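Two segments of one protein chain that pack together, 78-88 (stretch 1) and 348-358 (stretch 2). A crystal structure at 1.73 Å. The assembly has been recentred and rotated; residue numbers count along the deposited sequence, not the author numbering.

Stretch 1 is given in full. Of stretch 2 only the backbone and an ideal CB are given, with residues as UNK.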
# COMPACT_ATOMS: atom_id res chain seq x y z
N GLU A 78 2.46 18.86 -8.83
CA GLU A 78 1.47 19.97 -8.80
C GLU A 78 0.16 19.55 -9.44
O GLU A 78 -0.90 19.88 -8.96
CB GLU A 78 2.02 21.19 -9.49
CG GLU A 78 3.08 21.90 -8.64
CD GLU A 78 3.67 23.15 -9.36
OE1 GLU A 78 3.94 24.21 -8.67
OE2 GLU A 78 3.79 23.10 -10.64
N GLU A 79 0.22 18.77 -10.50
CA GLU A 79 -1.00 18.31 -11.10
C GLU A 79 -1.78 17.38 -10.22
O GLU A 79 -2.99 17.45 -10.16
CB GLU A 79 -0.68 17.62 -12.43
CG GLU A 79 -1.96 17.22 -13.11
CD GLU A 79 -1.75 16.33 -14.34
OE1 GLU A 79 -0.64 15.70 -14.43
OE2 GLU A 79 -2.71 16.27 -15.19
N TYR A 80 -1.10 16.45 -9.51
CA TYR A 80 -1.85 15.52 -8.65
C TYR A 80 -2.39 16.27 -7.41
O TYR A 80 -3.46 15.97 -6.93
CB TYR A 80 -0.97 14.29 -8.27
CG TYR A 80 -0.96 13.28 -9.41
CD1 TYR A 80 -0.09 13.43 -10.47
CD2 TYR A 80 -1.79 12.20 -9.41
CE1 TYR A 80 -0.08 12.55 -11.55
CE2 TYR A 80 -1.80 11.31 -10.51
CZ TYR A 80 -0.99 11.53 -11.57
OH TYR A 80 -0.96 10.64 -12.67
N ALA A 81 -1.65 17.25 -6.91
CA ALA A 81 -2.18 18.11 -5.83
C ALA A 81 -3.47 18.80 -6.25
O ALA A 81 -4.41 18.88 -5.47
CB ALA A 81 -1.11 19.13 -5.41
N ARG A 82 -3.52 19.31 -7.49
CA ARG A 82 -4.71 20.00 -7.94
C ARG A 82 -5.85 19.04 -8.04
O ARG A 82 -6.97 19.38 -7.78
CB ARG A 82 -4.45 20.69 -9.29
CG ARG A 82 -3.58 21.96 -9.19
CD ARG A 82 -3.69 22.82 -10.46
NE ARG A 82 -3.18 22.09 -11.63
CZ ARG A 82 -1.90 22.05 -12.01
NH1 ARG A 82 -0.97 22.75 -11.32
NH2 ARG A 82 -1.53 21.32 -13.08
N LEU A 83 -5.57 17.83 -8.50
CA LEU A 83 -6.58 16.81 -8.55
C LEU A 83 -7.14 16.53 -7.17
O LEU A 83 -8.33 16.47 -6.99
CB LEU A 83 -6.00 15.55 -9.13
CG LEU A 83 -6.92 14.36 -9.14
CD1 LEU A 83 -8.04 14.64 -10.12
CD2 LEU A 83 -6.11 13.09 -9.55
N PHE A 84 -6.27 16.35 -6.18
CA PHE A 84 -6.72 16.03 -4.83
C PHE A 84 -7.47 17.17 -4.15
O PHE A 84 -8.36 16.91 -3.37
CB PHE A 84 -5.54 15.55 -3.94
CG PHE A 84 -4.82 14.35 -4.46
CD1 PHE A 84 -5.48 13.37 -5.21
CD2 PHE A 84 -3.48 14.12 -4.11
CE1 PHE A 84 -4.78 12.26 -5.72
CE2 PHE A 84 -2.80 13.01 -4.58
CZ PHE A 84 -3.43 12.08 -5.39
N THR A 85 -7.12 18.41 -4.50
CA THR A 85 -7.87 19.59 -4.11
C THR A 85 -9.38 19.58 -4.37
O THR A 85 -10.16 20.04 -3.53
CB THR A 85 -7.28 20.82 -4.78
OG1 THR A 85 -5.90 20.95 -4.40
CG2 THR A 85 -8.04 22.04 -4.41
N ARG A 86 -9.81 18.95 -5.45
CA ARG A 86 -11.24 18.80 -5.77
C ARG A 86 -11.98 18.01 -4.73
O ARG A 86 -13.20 18.04 -4.67
CB ARG A 86 -11.41 18.11 -7.16
CG ARG A 86 -10.50 18.80 -8.19
CD ARG A 86 -10.78 18.60 -9.65
NE ARG A 86 -11.06 17.22 -10.06
CZ ARG A 86 -12.27 16.71 -10.29
NH1 ARG A 86 -12.37 15.44 -10.71
NH2 ARG A 86 -13.38 17.44 -10.11
N PHE A 87 -11.28 17.28 -3.88
CA PHE A 87 -11.99 16.43 -2.93
C PHE A 87 -11.78 16.86 -1.43
O PHE A 87 -12.11 16.09 -0.51
CB PHE A 87 -11.57 14.95 -3.14
CG PHE A 87 -11.63 14.52 -4.58
CD1 PHE A 87 -12.86 14.44 -5.22
CD2 PHE A 87 -10.49 14.30 -5.31
CE1 PHE A 87 -12.96 14.16 -6.57
CE2 PHE A 87 -10.59 13.97 -6.64
CZ PHE A 87 -11.81 13.90 -7.27
N LEU A 88 -11.26 18.05 -1.23
CA LEU A 88 -11.13 18.64 0.11
C LEU A 88 -12.48 19.03 0.68
O LEU A 88 -12.68 19.09 1.90
CB LEU A 88 -10.23 19.85 0.06
CG LEU A 88 -8.84 19.63 -0.35
CD1 LEU A 88 -8.10 20.94 -0.52
CD2 LEU A 88 -8.03 18.75 0.61
N UNK A 348 -12.14 6.58 -2.38
CA UNK A 348 -12.69 6.26 -3.68
C UNK A 348 -12.58 7.36 -4.76
O UNK A 348 -12.16 7.08 -5.88
CB UNK A 348 -14.16 5.90 -3.49
N UNK A 349 -12.95 8.60 -4.44
CA UNK A 349 -12.86 9.66 -5.47
C UNK A 349 -11.43 9.88 -5.99
O UNK A 349 -11.24 10.12 -7.18
CB UNK A 349 -13.39 10.98 -4.90
N UNK A 350 -10.44 9.78 -5.10
CA UNK A 350 -9.06 9.95 -5.52
C UNK A 350 -8.65 8.81 -6.45
O UNK A 350 -8.11 9.03 -7.53
CB UNK A 350 -8.13 10.02 -4.31
N UNK A 351 -9.00 7.60 -6.08
CA UNK A 351 -8.69 6.41 -6.85
C UNK A 351 -9.34 6.51 -8.25
O UNK A 351 -8.69 6.31 -9.26
CB UNK A 351 -9.17 5.16 -6.11
N UNK A 352 -10.61 6.79 -8.30
CA UNK A 352 -11.30 6.81 -9.61
C UNK A 352 -10.82 7.92 -10.53
O UNK A 352 -10.72 7.75 -11.73
CB UNK A 352 -12.81 6.96 -9.40
N UNK A 353 -10.54 9.06 -9.99
CA UNK A 353 -10.15 10.18 -10.79
C UNK A 353 -8.72 10.27 -11.14
O UNK A 353 -8.32 11.18 -11.84
CB UNK A 353 -10.55 11.47 -10.08
N UNK A 354 -7.89 9.37 -10.62
CA UNK A 354 -6.53 9.24 -11.12
C UNK A 354 -6.47 8.46 -12.43
O UNK A 354 -5.49 8.56 -13.17
CB UNK A 354 -5.65 8.56 -10.07
N UNK A 355 -7.51 7.68 -12.73
CA UNK A 355 -7.50 6.81 -13.90
C UNK A 355 -7.26 7.61 -15.23
O UNK A 355 -6.39 7.20 -16.03
CB UNK A 355 -8.83 6.05 -13.97
N UNK A 356 -7.88 8.77 -15.43
CA UNK A 356 -7.64 9.48 -16.70
C UNK A 356 -6.23 10.00 -16.84
O UNK A 356 -5.84 10.36 -17.96
CB UNK A 356 -8.61 10.65 -16.84
N UNK A 357 -5.46 9.99 -15.74
CA UNK A 357 -4.11 10.52 -15.77
C UNK A 357 -3.05 9.46 -15.94
O UNK A 357 -1.90 9.76 -15.85
CB UNK A 357 -3.84 11.31 -14.49
N UNK A 358 -3.46 8.21 -16.18
CA UNK A 358 -2.49 7.05 -16.15
C UNK A 358 -1.44 7.08 -17.24
O UNK A 358 -0.35 6.60 -17.05
CB UNK A 358 -3.25 5.73 -16.27

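The helix of stretch 2 crosses helix 78-85 at 131° between their N-to-C directions, with the axes 10.4 Å apart at closest approach, so positions nearer its start meet the later residues of stretch 1. At position 348 the ideal CB has nothing of stretch 1 within 5.5 Å, and the contact sets no preference; the residue is Gln348.

Position 349 points toward stretch 1, its ideal CB 3.5 Å from Phe87 CD1. A compact apolar group would suit the ring, and phi of -61° also admits proline. The residue is Pro349, whose CB lies over the face of Phe87, 3.9 Å from the ring centroid, in a CH-pi contact. Its nitrogen carries no hydrogen, in keeping with the missing bond to the turn before.

At 350 CA-to-CB runs sideways, but the ideal CB is 4.3 Å from Phe84 CE1 and 5.0 Å from Phe87 CD2. Between two rings, leucine, isoleucine or methionine would serve. Leu350 places CD2 over the face of Phe84, 3.7 Å from Phe84 CD1, while its CD1 lies 4.1 Å from Phe87 CD2.

Positions 351, pointing away, and 352, sideways, meet nothing and are unconstrained by stretch 1; they are Ile351 and Gln352.

Position 353 points toward Leu83, Phe87 and the guanidinium of Arg86, whose NH1 is 4.4 Å from the ideal CB. A small polar or acidic side chain, or a modest apolar one, would be plausible. In Asn353, OD1 approaches Arg86 NH1 to 3.6 Å at the edge of the guanidinium, and ND2 comes within 3.5 Å of Phe87 CZ. That amide is held by its own helix: ND2 donates to Pro349 O at 2.8 Å.

Position 354 is sideways, with Leu83 CD2 4.6 Å and Tyr80 CE2 4.8 Å from its ideal CB. A long, flexible apolar chain could follow this groove. Met354 does so, CG packing 3.7 Å from Leu83 CD2 and SD reaching the edge of the Phe84 ring, 4.1 Å from Phe84 CZ.

Positions 355 and 356, in the 3-10 segment, are out of reach; Val355 and Pro356 fill them.

Position 357 points toward stretch 1, its ideal CB 3.5 Å from Tyr80 OH. The ring face favours a branched apolar group, although the carboxylate of Glu79 nearby could also receive a basic chain. Leu357 sets CD1 over the Tyr80 face and 4.0 Å from Leu83 CD2. Water 1 bridges Tyr80 OH and Leu357 O, at 3.1 Å from each.

Position 358 turns away and makes no contact; it is Gln358.

Stretch 2, residues 348-358: QPLIQNMVPLQ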
# COMPACT_ATOMS: atom_id res chain seq x y z
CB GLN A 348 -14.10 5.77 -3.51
CG GLN A 348 -14.64 5.29 -4.86
CD GLN A 348 -15.89 4.43 -4.72
OE1 GLN A 348 -16.87 4.80 -4.05
NE2 GLN A 348 -15.86 3.26 -5.38
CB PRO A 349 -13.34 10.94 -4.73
CG PRO A 349 -14.16 10.42 -3.58
CD PRO A 349 -13.58 9.10 -3.20
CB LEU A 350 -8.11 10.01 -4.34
CG LEU A 350 -8.08 11.27 -3.47
CD1 LEU A 350 -9.37 11.40 -2.70
CD2 LEU A 350 -6.87 11.27 -2.48
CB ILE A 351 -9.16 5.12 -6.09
CG1 ILE A 351 -8.27 4.84 -4.92
CG2 ILE A 351 -9.14 3.95 -7.05
CD1 ILE A 351 -8.81 3.75 -4.01
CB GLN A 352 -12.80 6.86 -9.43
CG GLN A 352 -13.42 5.61 -8.89
CD GLN A 352 -14.91 5.85 -8.53
OE1 GLN A 352 -15.38 7.01 -8.32
NE2 GLN A 352 -15.68 4.74 -8.44
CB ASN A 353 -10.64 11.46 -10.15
CG ASN A 353 -12.17 11.56 -10.25
OD1 ASN A 353 -12.71 11.91 -11.30
ND2 ASN A 353 -12.87 11.18 -9.18
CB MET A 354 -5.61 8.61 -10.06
CG MET A 354 -5.15 9.58 -8.98
SD MET A 354 -3.91 8.89 -7.85
CE MET A 354 -4.86 7.68 -6.91
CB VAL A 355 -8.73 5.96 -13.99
CG1 VAL A 355 -8.71 5.16 -15.27
CG2 VAL A 355 -8.82 5.03 -12.79
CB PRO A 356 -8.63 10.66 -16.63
CG PRO A 356 -9.73 10.16 -15.75
CD PRO A 356 -9.01 9.38 -14.71
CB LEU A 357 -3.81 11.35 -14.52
CG LEU A 357 -4.80 12.48 -14.16
CD1 LEU A 357 -4.20 13.37 -13.09
CD2 LEU A 357 -5.14 13.32 -15.35
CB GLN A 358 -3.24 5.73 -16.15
CG GLN A 358 -3.85 5.51 -14.78
CD GLN A 358 -4.46 4.14 -14.59
OE1 GLN A 358 -4.17 3.22 -15.32
NE2 GLN A 358 -5.33 4.01 -13.63
O HOH W 1 -0.31 12.31 -15.15
O HOH W 2 -2.64 8.56 -12.71
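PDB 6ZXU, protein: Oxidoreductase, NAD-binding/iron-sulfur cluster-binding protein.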